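Local coordinates for protein GLB-12 (PDB 4BJA) that binds heme b in a globin fold, probably takes part in redox signalling needed for reproduction, and may bind and carry oxygen, at residues L59-D64 against E146-V151; M100-S105 against W117-K122; Q135-N138 against Y144-I147. The protein carries 1 engineered substitution. One frame throughout, in Å; residues are numbered along the deposited sequence.

Contact 1: L59-D64 against E146-V151; sequences LDIVND and EIVINV. With HEM (protoporphyrin IX containing Fe), chain B.
Ile-61 packs against Val-148 and Val-151 in a purely apolar, buried contact between helix 50-65 and helix 144-160, which correspond to the B and G helices of the globin fold. No hydrogen bond joins the two segments, and the approach is made by one isoleucine reaching over two valines one helical turn apart. The backbones come nearest at Ile-61 and Val-148, whose CA atoms are 6.8 Å apart. CG1 of Ile-61 lies anti to its carbonyl carbon (chi1 -72°), and the nearly straight second torsion of 168° then carries CD1 forward. CG1 rests on the branch point of Val-151, 3.7 Å from Val-151 CB, and also touches both methyls there. Further out, CD1 meets CG1 of Val-148 at 3.8 Å, the two side chains crossing at about a right angle.

Val-148 touches both Ile-61 and the heme. Its CG1, the branch that receives Ile-61, is also 3.5 Å from the vinyl carbon CBB of HEM, while CG2 lies 3.6 Å from the methyl CMC. Ile-149 adds its CG1 beside the same vinyl group. Cutting Ile-61 back to an alanine removes CG1 and CD1, which would probably open a gap between the helices and leave Val-151 CB and Val-148 CG1 without their partner.

Around the contact, Asp-60, next to Ile-61, is salt-bridged to Arg-80 and Arg-155. Ile-61 and Val-62 also lean on Leu-69 of helix 69-72, and Leu-59 and Val-62 touch Phe-89 of helix 87-108. On the side of helix 144-160 turned from helix 50-65, Ile-149 meets Phe-96 of helix 87-108 together with Leu-196 and Ile-200 of helix 185-214.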
loop_
_atom_site.group_PDB
_atom_site.type_symbol
_atom_site.label_atom_id
_atom_site.label_comp_id
_atom_site.label_asym_id
_atom_site.label_seq_id
_atom_site.Cartn_x
_atom_site.Cartn_y
_atom_site.Cartn_z
ATOM N N LEU A 59 10.115 -5.802 -25.458
ATOM C CA LEU A 59 11.280 -6.301 -26.231
ATOM C C LEU A 59 12.572 -5.933 -25.486
ATOM O O LEU A 59 13.435 -6.784 -25.281
ATOM C CB LEU A 59 11.288 -5.759 -27.651
ATOM C CG LEU A 59 10.242 -6.368 -28.600
ATOM C CD1 LEU A 59 10.188 -5.593 -29.912
ATOM C CD2 LEU A 59 10.506 -7.850 -28.866
ATOM N N ASP A 60 12.688 -4.693 -25.013
ATOM C CA ASP A 60 13.858 -4.359 -24.161
ATOM C C ASP A 60 13.970 -5.220 -22.892
ATOM O O ASP A 60 15.028 -5.677 -22.538
ATOM C CB ASP A 60 13.805 -2.892 -23.748
ATOM C CG ASP A 60 14.065 -1.953 -24.893
ATOM O OD1 ASP A 60 14.409 -2.406 -26.003
ATOM O OD2 ASP A 60 13.926 -0.717 -24.677
ATOM N N ILE A 61 12.861 -5.450 -22.188
ATOM C CA ILE A 61 12.901 -6.271 -20.999
ATOM C C ILE A 61 13.494 -7.670 -21.252
ATOM O O ILE A 61 14.405 -8.115 -20.526
ATOM C CB ILE A 61 11.481 -6.447 -20.420
ATOM C CG1 ILE A 61 11.037 -5.101 -19.789
ATOM C CG2 ILE A 61 11.470 -7.567 -19.357
ATOM C CD1 ILE A 61 9.516 -5.068 -19.447
ATOM N N VAL A 62 12.966 -8.377 -22.253
ATOM C CA VAL A 62 13.389 -9.756 -22.458
ATOM C C VAL A 62 14.738 -9.847 -23.177
ATOM O O VAL A 62 15.465 -10.810 -22.993
ATOM C CB VAL A 62 12.328 -10.620 -23.158
ATOM C CG1 VAL A 62 11.009 -10.511 -22.350
ATOM C CG2 VAL A 62 12.151 -10.226 -24.588
ATOM N N ASN A 63 15.079 -8.856 -23.976
ATOM C CA ASN A 63 16.346 -8.981 -24.701
ATOM C C ASN A 63 17.516 -8.355 -23.986
ATOM O O ASN A 63 18.658 -8.853 -24.121
ATOM C CB ASN A 63 16.231 -8.347 -26.080
ATOM C CG ASN A 63 15.439 -9.189 -27.022
ATOM O OD1 ASN A 63 15.948 -10.208 -27.553
ATOM N ND2 ASN A 63 14.206 -8.754 -27.299
ATOM N N ASP A 64 17.274 -7.255 -23.283
ATOM C CA ASP A 64 18.387 -6.479 -22.719
ATOM C C ASP A 64 18.477 -6.550 -21.211
ATOM O O ASP A 64 19.549 -6.490 -20.644
ATOM C CB ASP A 64 18.302 -5.005 -23.180
ATOM C CG ASP A 64 18.198 -4.866 -24.679
ATOM O OD1 ASP A 64 19.004 -5.472 -25.416
ATOM O OD2 ASP A 64 17.348 -4.085 -25.138
ATOM N N GLU A 146 8.521 -5.997 -10.033
ATOM C CA GLU A 146 9.324 -4.817 -9.915
ATOM C C GLU A 146 10.306 -4.667 -11.121
ATOM O O GLU A 146 10.449 -3.585 -11.691
ATOM C CB GLU A 146 10.073 -4.868 -8.585
ATOM C CG GLU A 146 10.934 -3.659 -8.351
ATOM C CD GLU A 146 11.675 -3.803 -7.050
ATOM O OE1 GLU A 146 12.671 -4.546 -7.023
ATOM O OE2 GLU A 146 11.250 -3.210 -6.035
ATOM N N ILE A 147 10.918 -5.770 -11.539
ATOM C CA ILE A 147 11.873 -5.723 -12.641
ATOM C C ILE A 147 11.150 -5.206 -13.913
ATOM O O ILE A 147 11.631 -4.310 -14.617
ATOM C CB ILE A 147 12.467 -7.128 -12.874
ATOM C CG1 ILE A 147 13.459 -7.461 -11.743
ATOM C CG2 ILE A 147 13.149 -7.204 -14.297
ATOM C CD1 ILE A 147 13.874 -8.901 -11.600
ATOM N N VAL A 148 9.954 -5.724 -14.177
ATOM C CA VAL A 148 9.230 -5.331 -15.387
ATOM C C VAL A 148 8.793 -3.884 -15.287
ATOM O O VAL A 148 8.987 -3.063 -16.227
ATOM C CB VAL A 148 7.996 -6.261 -15.587
ATOM C CG1 VAL A 148 7.067 -5.720 -16.657
ATOM C CG2 VAL A 148 8.482 -7.702 -15.996
ATOM N N ILE A 149 8.121 -3.548 -14.176
ATOM C CA ILE A 149 7.564 -2.191 -14.071
ATOM C C ILE A 149 8.667 -1.150 -13.989
ATOM O O ILE A 149 8.507 -0.071 -14.515
ATOM C CB ILE A 149 6.554 -2.058 -12.930
ATOM C CG1 ILE A 149 5.367 -2.918 -13.308
ATOM C CG2 ILE A 149 6.184 -0.561 -12.723
ATOM C CD1 ILE A 149 4.519 -2.330 -14.382
ATOM N N ASN A 150 9.819 -1.509 -13.410
ATOM C CA ASN A 150 10.923 -0.533 -13.402
ATOM C C ASN A 150 11.386 -0.153 -14.812
ATOM O O ASN A 150 11.793 0.997 -15.043
ATOM C CB ASN A 150 12.095 -1.073 -12.593
ATOM C CG ASN A 150 11.911 -0.871 -11.144
ATOM O OD1 ASN A 150 10.969 -0.182 -10.728
ATOM N ND2 ASN A 150 12.830 -1.401 -10.340
ATOM N N VAL A 151 11.320 -1.100 -15.761
ATOM C CA VAL A 151 11.676 -0.733 -17.136
ATOM C C VAL A 151 10.632 0.220 -17.699
ATOM O O VAL A 151 10.976 1.173 -18.428
ATOM C CB VAL A 151 11.947 -1.966 -18.031
ATOM C CG1 VAL A 151 12.408 -1.496 -19.475
ATOM C CG2 VAL A 151 13.022 -2.858 -17.373
HETATM C CHA HEM B . -0.736 -13.151 -17.818
HETATM C CHB HEM B . -0.234 -8.495 -16.588
HETATM C CHC HEM B . 4.235 -9.378 -15.051
HETATM C CHD HEM B . 4.005 -13.777 -16.997
HETATM C C1A HEM B . -0.988 -11.847 -17.563
HETATM C C2A HEM B . -2.277 -11.195 -17.711
HETATM C C3A HEM B . -2.102 -9.908 -17.364
HETATM C C4A HEM B . -0.716 -9.714 -17.003
HETATM C CMA HEM B . -3.145 -8.757 -17.352
HETATM C CAA HEM B . -3.589 -11.917 -18.164
HETATM C CBA HEM B . -4.659 -11.871 -17.064
HETATM C CGA HEM B . -4.127 -12.593 -15.906
HETATM O O1A HEM B . -3.617 -13.734 -16.094
HETATM O O2A HEM B . -4.182 -11.979 -14.809
HETATM C C1B HEM B . 0.999 -8.385 -16.016
HETATM C C2B HEM B . 1.486 -7.203 -15.316
HETATM C C3B HEM B . 2.693 -7.450 -14.894
HETATM C C4B HEM B . 3.043 -8.783 -15.313
HETATM C CMB HEM B . 0.680 -5.911 -15.103
HETATM C CAB HEM B . 3.549 -6.456 -14.063
HETATM C CBB HEM B . 4.851 -6.593 -14.040
HETATM C C1C HEM B . 4.554 -10.639 -15.427
HETATM C C2C HEM B . 5.825 -11.278 -15.197
HETATM C C3C HEM B . 5.766 -12.491 -15.719
HETATM C C4C HEM B . 4.470 -12.661 -16.338
HETATM C CMC HEM B . 7.005 -10.637 -14.428
HETATM C CAC HEM B . 6.927 -13.512 -15.691
HETATM C CBC HEM B . 6.605 -14.791 -15.763
HETATM C C1D HEM B . 2.752 -13.973 -17.458
HETATM C C2D HEM B . 2.342 -15.078 -18.271
HETATM C C3D HEM B . 0.879 -14.883 -18.515
HETATM C C4D HEM B . 0.531 -13.676 -17.822
HETATM C CMD HEM B . 3.195 -16.250 -18.808
HETATM C CAD HEM B . -0.049 -15.774 -19.361
HETATM C CBD HEM B . -0.228 -15.056 -20.709
HETATM C CGD HEM B . 1.017 -15.006 -21.590
HETATM O O1D HEM B . 1.945 -15.831 -21.454
HETATM O O2D HEM B . 1.057 -14.127 -22.462
HETATM N NA HEM B . -0.037 -10.910 -17.138
HETATM N NB HEM B . 1.987 -9.366 -16.006
HETATM N NC HEM B . 3.759 -11.521 -16.128
HETATM N ND HEM B . 1.648 -13.146 -17.218
HETATM FE FE HEM B . 1.823 -11.241 -16.649
#

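Contact 2: M100-S105 against W117-K122; sequences MEQLTS and WQLVRK. With SO4 (sulfate ion), chain C.
Leu-103 meets Leu-119 and Val-120 where helix 87-108 and helix 113-126, the counterparts of globin helices E and F, run side by side in nearly opposite directions. The segment axes come within 10.2 Å, with 149° between their N-to-C directions. From its CB, Leu-103 first touches CD2 of Leu-119 at 4.2 Å. CG stands anti to the backbone N (chi1 180°) and divides the chain into two methyls, both of which reach the same methyl of Val-120: CD2 lies 3.7 Å from Val-120 CG2, and CD1 lies 4.0 Å from it. The fork of the leucine thus takes one valine methyl at its tips, while its base is met by Leu-119. That leucine uses CD2, which lies near Leu-103 N and CB and touches Gln-102 CB at 4.0 Å, toward the more exposed border.

Arg-121, on a different face of helix 113-126, binds a sulfate probably left by the crystallisation liquor. Its guanidinium presents an edge: NE donates to O2 of SO4 at 3.1 Å and NH2 to O1 of SO4 at 2.8 Å, with a further weak bond from NE to O4. Arg-125 also hydrogen-bonds the sulfate.

Helix 185-214 packs on the leucine-valine contact, with Phe-195 against Leu-103 and with Gln-202 and Met-203 against Val-120. Phe-28 of helix 27-30 also touches Val-120, while Trp-44 and Arg-41 of helix 34-46 pack on other faces of helix 87-108.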
loop_
_atom_site.group_PDB
_atom_site.type_symbol
_atom_site.label_atom_id
_atom_site.label_comp_id
_atom_site.label_asym_id
_atom_site.label_seq_id
_atom_site.Cartn_x
_atom_site.Cartn_y
_atom_site.Cartn_z
ATOM N N MET A 100 -3.333 -1.881 -18.439
ATOM C CA MET A 100 -3.061 -0.455 -18.230
ATOM C C MET A 100 -4.179 0.451 -18.760
ATOM O O MET A 100 -4.487 1.473 -18.173
ATOM C CB MET A 100 -1.701 -0.079 -18.850
ATOM C CG MET A 100 -0.535 -0.741 -18.087
ATOM S SD MET A 100 -0.409 -0.065 -16.423
ATOM C CE MET A 100 -0.964 1.594 -16.858
ATOM N N GLU A 101 -4.777 0.060 -19.884
ATOM C CA GLU A 101 -5.882 0.800 -20.485
ATOM C C GLU A 101 -7.051 0.829 -19.482
ATOM O O GLU A 101 -7.638 1.867 -19.196
ATOM C CB GLU A 101 -6.335 0.100 -21.764
ATOM C CG GLU A 101 -7.628 0.652 -22.366
ATOM C CD GLU A 101 -7.578 2.141 -22.767
ATOM O OE1 GLU A 101 -6.501 2.809 -22.825
ATOM O OE2 GLU A 101 -8.671 2.672 -23.069
ATOM N N GLN A 102 -7.374 -0.333 -18.959
ATOM C CA GLN A 102 -8.543 -0.454 -18.060
ATOM C C GLN A 102 -8.250 0.253 -16.754
ATOM O O GLN A 102 -9.114 0.969 -16.175
ATOM C CB GLN A 102 -8.729 -1.908 -17.697
ATOM C CG GLN A 102 -9.220 -2.884 -18.706
ATOM C CD GLN A 102 -9.285 -4.263 -18.025
ATOM O OE1 GLN A 102 -8.365 -5.091 -18.143
ATOM N NE2 GLN A 102 -10.320 -4.456 -17.209
ATOM N N LEU A 103 -7.044 0.015 -16.235
ATOM C CA LEU A 103 -6.682 0.564 -14.912
ATOM C C LEU A 103 -6.679 2.107 -14.979
ATOM O O LEU A 103 -7.243 2.773 -14.093
ATOM C CB LEU A 103 -5.302 -0.009 -14.477
ATOM C CG LEU A 103 -4.689 0.383 -13.168
ATOM C CD1 LEU A 103 -5.722 0.245 -11.992
ATOM C CD2 LEU A 103 -3.458 -0.549 -12.981
ATOM N N THR A 104 -6.083 2.691 -16.020
ATOM C CA THR A 104 -6.029 4.166 -16.104
ATOM C C THR A 104 -7.442 4.737 -16.321
ATOM O O THR A 104 -7.772 5.783 -15.785
ATOM C CB THR A 104 -5.110 4.716 -17.180
ATOM O OG1 THR A 104 -5.483 4.200 -18.472
ATOM C CG2 THR A 104 -3.625 4.409 -16.867
ATOM N N SER A 105 -8.261 4.027 -17.076
ATOM C CA SER A 105 -9.670 4.459 -17.295
ATOM C C SER A 105 -10.446 4.401 -15.963
ATOM O O SER A 105 -11.197 5.317 -15.632
ATOM C CB SER A 105 -10.345 3.551 -18.344
ATOM O OG SER A 105 -11.690 4.001 -18.556
ATOM N N TRP A 117 -8.370 -1.223 -7.788
ATOM C CA TRP A 117 -7.623 -2.022 -6.809
ATOM C C TRP A 117 -7.883 -3.510 -6.985
ATOM O O TRP A 117 -6.957 -4.354 -6.934
ATOM C CB TRP A 117 -7.971 -1.500 -5.397
ATOM C CG TRP A 117 -7.084 -1.985 -4.309
ATOM C CD1 TRP A 117 -5.763 -2.436 -4.399
ATOM C CD2 TRP A 117 -7.420 -2.001 -2.930
ATOM N NE1 TRP A 117 -5.299 -2.745 -3.131
ATOM C CE2 TRP A 117 -6.303 -2.502 -2.220
ATOM C CE3 TRP A 117 -8.582 -1.651 -2.220
ATOM C CZ2 TRP A 117 -6.299 -2.638 -0.820
ATOM C CZ3 TRP A 117 -8.575 -1.801 -0.812
ATOM C CH2 TRP A 117 -7.440 -2.288 -0.144
ATOM N N GLN A 118 -9.156 -3.865 -7.202
ATOM C CA GLN A 118 -9.497 -5.276 -7.391
ATOM C C GLN A 118 -8.760 -5.889 -8.605
ATOM O O GLN A 118 -8.306 -7.036 -8.540
ATOM C CB GLN A 118 -10.991 -5.462 -7.616
ATOM C CG GLN A 118 -11.828 -5.292 -6.316
ATOM C CD GLN A 118 -13.327 -5.255 -6.624
ATOM O OE1 GLN A 118 -13.734 -4.994 -7.758
ATOM N NE2 GLN A 118 -14.139 -5.508 -5.621
ATOM N N LEU A 119 -8.704 -5.133 -9.694
ATOM C CA LEU A 119 -7.999 -5.563 -10.933
ATOM C C LEU A 119 -6.540 -5.861 -10.616
ATOM O O LEU A 119 -6.002 -6.921 -10.999
ATOM C CB LEU A 119 -8.132 -4.500 -12.030
ATOM C CG LEU A 119 -7.282 -4.785 -13.307
ATOM C CD1 LEU A 119 -7.687 -6.090 -13.995
ATOM C CD2 LEU A 119 -7.387 -3.639 -14.294
ATOM N N VAL A 120 -5.910 -4.965 -9.886
ATOM C CA VAL A 120 -4.461 -5.162 -9.634
ATOM C C VAL A 120 -4.224 -6.377 -8.731
ATOM O O VAL A 120 -3.371 -7.219 -9.014
ATOM C CB VAL A 120 -3.833 -3.895 -9.046
ATOM C CG1 VAL A 120 -2.367 -4.149 -8.684
ATOM C CG2 VAL A 120 -3.987 -2.703 -9.996
ATOM N N ARG A 121 -5.016 -6.528 -7.669
ATOM C CA ARG A 121 -4.810 -7.658 -6.788
ATOM C C ARG A 121 -5.185 -8.984 -7.470
ATOM O O ARG A 121 -4.509 -9.976 -7.256
ATOM C CB ARG A 121 -5.540 -7.416 -5.464
ATOM C CG ARG A 121 -4.885 -6.245 -4.718
ATOM C CD ARG A 121 -5.169 -6.187 -3.261
ATOM N NE ARG A 121 -4.688 -7.334 -2.501
ATOM C CZ ARG A 121 -3.658 -7.336 -1.648
ATOM N NH1 ARG A 121 -2.872 -6.270 -1.458
ATOM N NH2 ARG A 121 -3.413 -8.445 -0.976
ATOM N N LYS A 122 -6.213 -8.994 -8.313
ATOM C CA LYS A 122 -6.644 -10.206 -9.008
ATOM C C LYS A 122 -5.546 -10.646 -9.965
ATOM O O LYS A 122 -5.302 -11.861 -10.156
ATOM C CB LYS A 122 -7.941 -9.964 -9.822
ATOM C CG LYS A 122 -8.356 -11.218 -10.579
ATOM C CD LYS A 122 -9.723 -11.102 -11.219
ATOM C CE LYS A 122 -10.104 -12.455 -11.908
ATOM N NZ LYS A 122 -11.467 -12.429 -12.453
HETATM S S SO4 C . -6.416 -10.196 -1.832
HETATM O O1 SO4 C . -5.502 -10.323 -0.690
HETATM O O2 SO4 C . -5.592 -10.245 -3.029
HETATM O O3 SO4 C . -7.374 -11.283 -1.819
HETATM O O4 SO4 C . -7.155 -8.922 -1.797
#

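Contact 3: Q135-N138 against Y144-I147; sequences QNQN and YFEI. With HEM (protoporphyrin IX containing Fe), chain B.
Gln-137 and Tyr-144 are joined by the one hydrogen bond of this contact, which bridges the loop between the end of helix 131-136 and the start of helix 144-160. The backbone N of Tyr-144 donates to OE1 of Gln-137 at 2.9 Å, in the carbonyl plane and on a lone pair, with an N-H...acceptor angle of 157°. Gln-137, the first residue to leave helical geometry, carries CG anti to its backbone N and then bends at chi2 (71°), which brings the amide back to the helix start. Its NE2 is used as well, in a hydrogen bond to Asn-143 OD1, so both ends of the amide are bonded, which should hold its rotation.

Polar atoms also lie against the rings. Asn-136 O lies in the plane of the Tyr-144 ring, 3.6 Å from CE2, and Gln-137 OE1 is near the same edge, 3.5 Å from CD2. NE2 of Gln-137 approaches Phe-145 obliquely, 3.5 Å from CD2, with amide and ring planes 52° apart.

Apolar contact is left to the Asn-136 CB, 3.9 Å from Tyr-144 CE2, and to the heme. CB of Tyr-144 touches methyl CMC of HEM at 3.6 Å, and Phe-145 turns its ring edge to the methine carbon CHC of HEM, 3.8 Å from CD1. The Phe-145 side chain comes within about 4 Å of that of His-127, an axial ligand of the heme iron.

The amide of Gln-137 thereby bonds to Tyr-144 and packs on Phe-145, both of which line the heme pocket. At the first turn of helix 144-160 the backbone N-H of Tyr-144 has no preceding helical carbonyl to bind, and a buried neutral amide takes that place, satisfying the N-H at the helix start beside the heme.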
loop_
_atom_site.group_PDB
_atom_site.type_symbol
_atom_site.label_atom_id
_atom_site.label_comp_id
_atom_site.label_asym_id
_atom_site.label_seq_id
_atom_site.Cartn_x
_atom_site.Cartn_y
_atom_site.Cartn_z
ATOM N N GLN A 135 7.956 -20.482 -8.489
ATOM C CA GLN A 135 9.277 -20.914 -8.063
ATOM C C GLN A 135 10.271 -19.793 -7.772
ATOM O O GLN A 135 11.037 -19.897 -6.821
ATOM C CB GLN A 135 9.883 -21.889 -9.101
ATOM C CG GLN A 135 9.445 -23.337 -8.867
ATOM C CD GLN A 135 10.506 -24.380 -9.248
ATOM O OE1 GLN A 135 11.609 -24.049 -9.708
ATOM N NE2 GLN A 135 10.164 -25.659 -9.057
ATOM N N ASN A 136 10.275 -18.736 -8.587
ATOM C CA ASN A 136 11.372 -17.763 -8.548
ATOM C C ASN A 136 11.074 -16.384 -7.996
ATOM O O ASN A 136 11.990 -15.665 -7.641
ATOM C CB ASN A 136 12.014 -17.618 -9.924
ATOM C CG ASN A 136 12.554 -18.953 -10.436
ATOM O OD1 ASN A 136 13.385 -19.575 -9.780
ATOM N ND2 ASN A 136 12.056 -19.406 -11.564
ATOM N N GLN A 137 9.798 -15.999 -7.973
ATOM C CA GLN A 137 9.433 -14.704 -7.402
ATOM C C GLN A 137 9.848 -14.631 -5.940
ATOM O O GLN A 137 9.469 -15.505 -5.154
ATOM C CB GLN A 137 7.924 -14.502 -7.510
ATOM C CG GLN A 137 7.409 -13.244 -6.746
ATOM C CD GLN A 137 7.817 -11.957 -7.413
ATOM O OE1 GLN A 137 8.490 -11.965 -8.448
ATOM N NE2 GLN A 137 7.405 -10.821 -6.826
ATOM N N ASN A 138 10.619 -13.610 -5.585
ATOM C CA ASN A 138 11.329 -13.600 -4.309
ATOM C C ASN A 138 11.768 -12.190 -3.932
ATOM O O ASN A 138 12.746 -11.661 -4.471
ATOM C CB ASN A 138 12.544 -14.547 -4.393
ATOM C CG ASN A 138 13.269 -14.713 -3.069
ATOM O OD1 ASN A 138 14.142 -15.585 -2.933
ATOM N ND2 ASN A 138 12.920 -13.895 -2.085
ATOM N N TYR A 144 10.015 -9.980 -9.872
ATOM C CA TYR A 144 9.843 -9.832 -11.319
ATOM C C TYR A 144 8.794 -8.782 -11.676
ATOM O O TYR A 144 8.870 -8.201 -12.738
ATOM C CB TYR A 144 9.538 -11.203 -11.998
ATOM C CG TYR A 144 10.728 -12.131 -11.922
ATOM C CD1 TYR A 144 11.733 -12.074 -12.883
ATOM C CD2 TYR A 144 10.856 -13.023 -10.861
ATOM C CE1 TYR A 144 12.828 -12.928 -12.801
ATOM C CE2 TYR A 144 11.959 -13.861 -10.765
ATOM C CZ TYR A 144 12.924 -13.792 -11.726
ATOM O OH TYR A 144 14.010 -14.639 -11.622
ATOM N N PHE A 145 7.817 -8.512 -10.799
ATOM C CA PHE A 145 6.897 -7.436 -11.089
ATOM C C PHE A 145 7.625 -6.115 -11.024
ATOM O O PHE A 145 7.404 -5.221 -11.862
ATOM C CB PHE A 145 5.754 -7.434 -10.061
ATOM C CG PHE A 145 4.997 -8.730 -10.020
ATOM C CD1 PHE A 145 4.495 -9.287 -11.212
ATOM C CD2 PHE A 145 4.874 -9.437 -8.817
ATOM C CE1 PHE A 145 3.797 -10.513 -11.161
ATOM C CE2 PHE A 145 4.201 -10.646 -8.773
ATOM C CZ PHE A 145 3.668 -11.182 -9.947
ATOM N N GLU A 146 8.521 -5.997 -10.033
ATOM C CA GLU A 146 9.324 -4.817 -9.915
ATOM C C GLU A 146 10.306 -4.667 -11.121
ATOM O O GLU A 146 10.449 -3.585 -11.691
ATOM C CB GLU A 146 10.073 -4.868 -8.585
ATOM C CG GLU A 146 10.934 -3.659 -8.351
ATOM C CD GLU A 146 11.675 -3.803 -7.050
ATOM O OE1 GLU A 146 12.671 -4.546 -7.023
ATOM O OE2 GLU A 146 11.250 -3.210 -6.035
ATOM N N ILE A 147 10.918 -5.770 -11.539
ATOM C CA ILE A 147 11.873 -5.723 -12.641
ATOM C C ILE A 147 11.150 -5.206 -13.913
ATOM O O ILE A 147 11.631 -4.310 -14.617
ATOM C CB ILE A 147 12.467 -7.128 -12.874
ATOM C CG1 ILE A 147 13.459 -7.461 -11.743
ATOM C CG2 ILE A 147 13.149 -7.204 -14.297
ATOM C CD1 ILE A 147 13.874 -8.901 -11.600
HETATM C CHA HEM B . -0.736 -13.151 -17.818
HETATM C CHB HEM B . -0.234 -8.495 -16.588
HETATM C CHC HEM B . 4.235 -9.378 -15.051
HETATM C CHD HEM B . 4.005 -13.777 -16.997
HETATM C C1A HEM B . -0.988 -11.847 -17.563
HETATM C C2A HEM B . -2.277 -11.195 -17.711
HETATM C C3A HEM B . -2.102 -9.908 -17.364
HETATM C C4A HEM B . -0.716 -9.714 -17.003
HETATM C CMA HEM B . -3.145 -8.757 -17.352
HETATM C CAA HEM B . -3.589 -11.917 -18.164
HETATM C CBA HEM B . -4.659 -11.871 -17.064
HETATM C CGA HEM B . -4.127 -12.593 -15.906
HETATM O O1A HEM B . -3.617 -13.734 -16.094
HETATM O O2A HEM B . -4.182 -11.979 -14.809
HETATM C C1B HEM B . 0.999 -8.385 -16.016
HETATM C C2B HEM B . 1.486 -7.203 -15.316
HETATM C C3B HEM B . 2.693 -7.450 -14.894
HETATM C C4B HEM B . 3.043 -8.783 -15.313
HETATM C CMB HEM B . 0.680 -5.911 -15.103
HETATM C CAB HEM B . 3.549 -6.456 -14.063
HETATM C CBB HEM B . 4.851 -6.593 -14.040
HETATM C C1C HEM B . 4.554 -10.639 -15.427
HETATM C C2C HEM B . 5.825 -11.278 -15.197
HETATM C C3C HEM B . 5.766 -12.491 -15.719
HETATM C C4C HEM B . 4.470 -12.661 -16.338
HETATM C CMC HEM B . 7.005 -10.637 -14.428
HETATM C CAC HEM B . 6.927 -13.512 -15.691
HETATM C CBC HEM B . 6.605 -14.791 -15.763
HETATM C C1D HEM B . 2.752 -13.973 -17.458
HETATM C C2D HEM B . 2.342 -15.078 -18.271
HETATM C C3D HEM B . 0.879 -14.883 -18.515
HETATM C C4D HEM B . 0.531 -13.676 -17.822
HETATM C CMD HEM B . 3.195 -16.250 -18.808
HETATM C CAD HEM B . -0.049 -15.774 -19.361
HETATM C CBD HEM B . -0.228 -15.056 -20.709
HETATM C CGD HEM B . 1.017 -15.006 -21.590
HETATM O O1D HEM B . 1.945 -15.831 -21.454
HETATM O O2D HEM B . 1.057 -14.127 -22.462
HETATM N NA HEM B . -0.037 -10.910 -17.138
HETATM N NB HEM B . 1.987 -9.366 -16.006
HETATM N NC HEM B . 3.759 -11.521 -16.128
HETATM N ND HEM B . 1.648 -13.146 -17.218
HETATM FE FE HEM B . 1.823 -11.241 -16.649
#

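In the fold
The three contacts belong to one all-helical globin domain wrapped round a heme. Contacts 1 and 3 are neighbours, their centres about 12 Å apart; both draw on the start of helix 144-160, share Glu-146 and Ile-147, and touch the heme. Contact 2 lies across the chain's centre from contact 1, about 20 Å from each of the others between centres, and joins the helices that carry His-92 and lead to His-127, the two axial ligands. Along the chain it is nested inside the span closed by contact 1, and contact 3 follows it. Contact 1 joins helices 50-65 and 144-160, contact 2 helices 87-108 and 113-126, contact 3 helices 131-136 and 144-160, all near the heme.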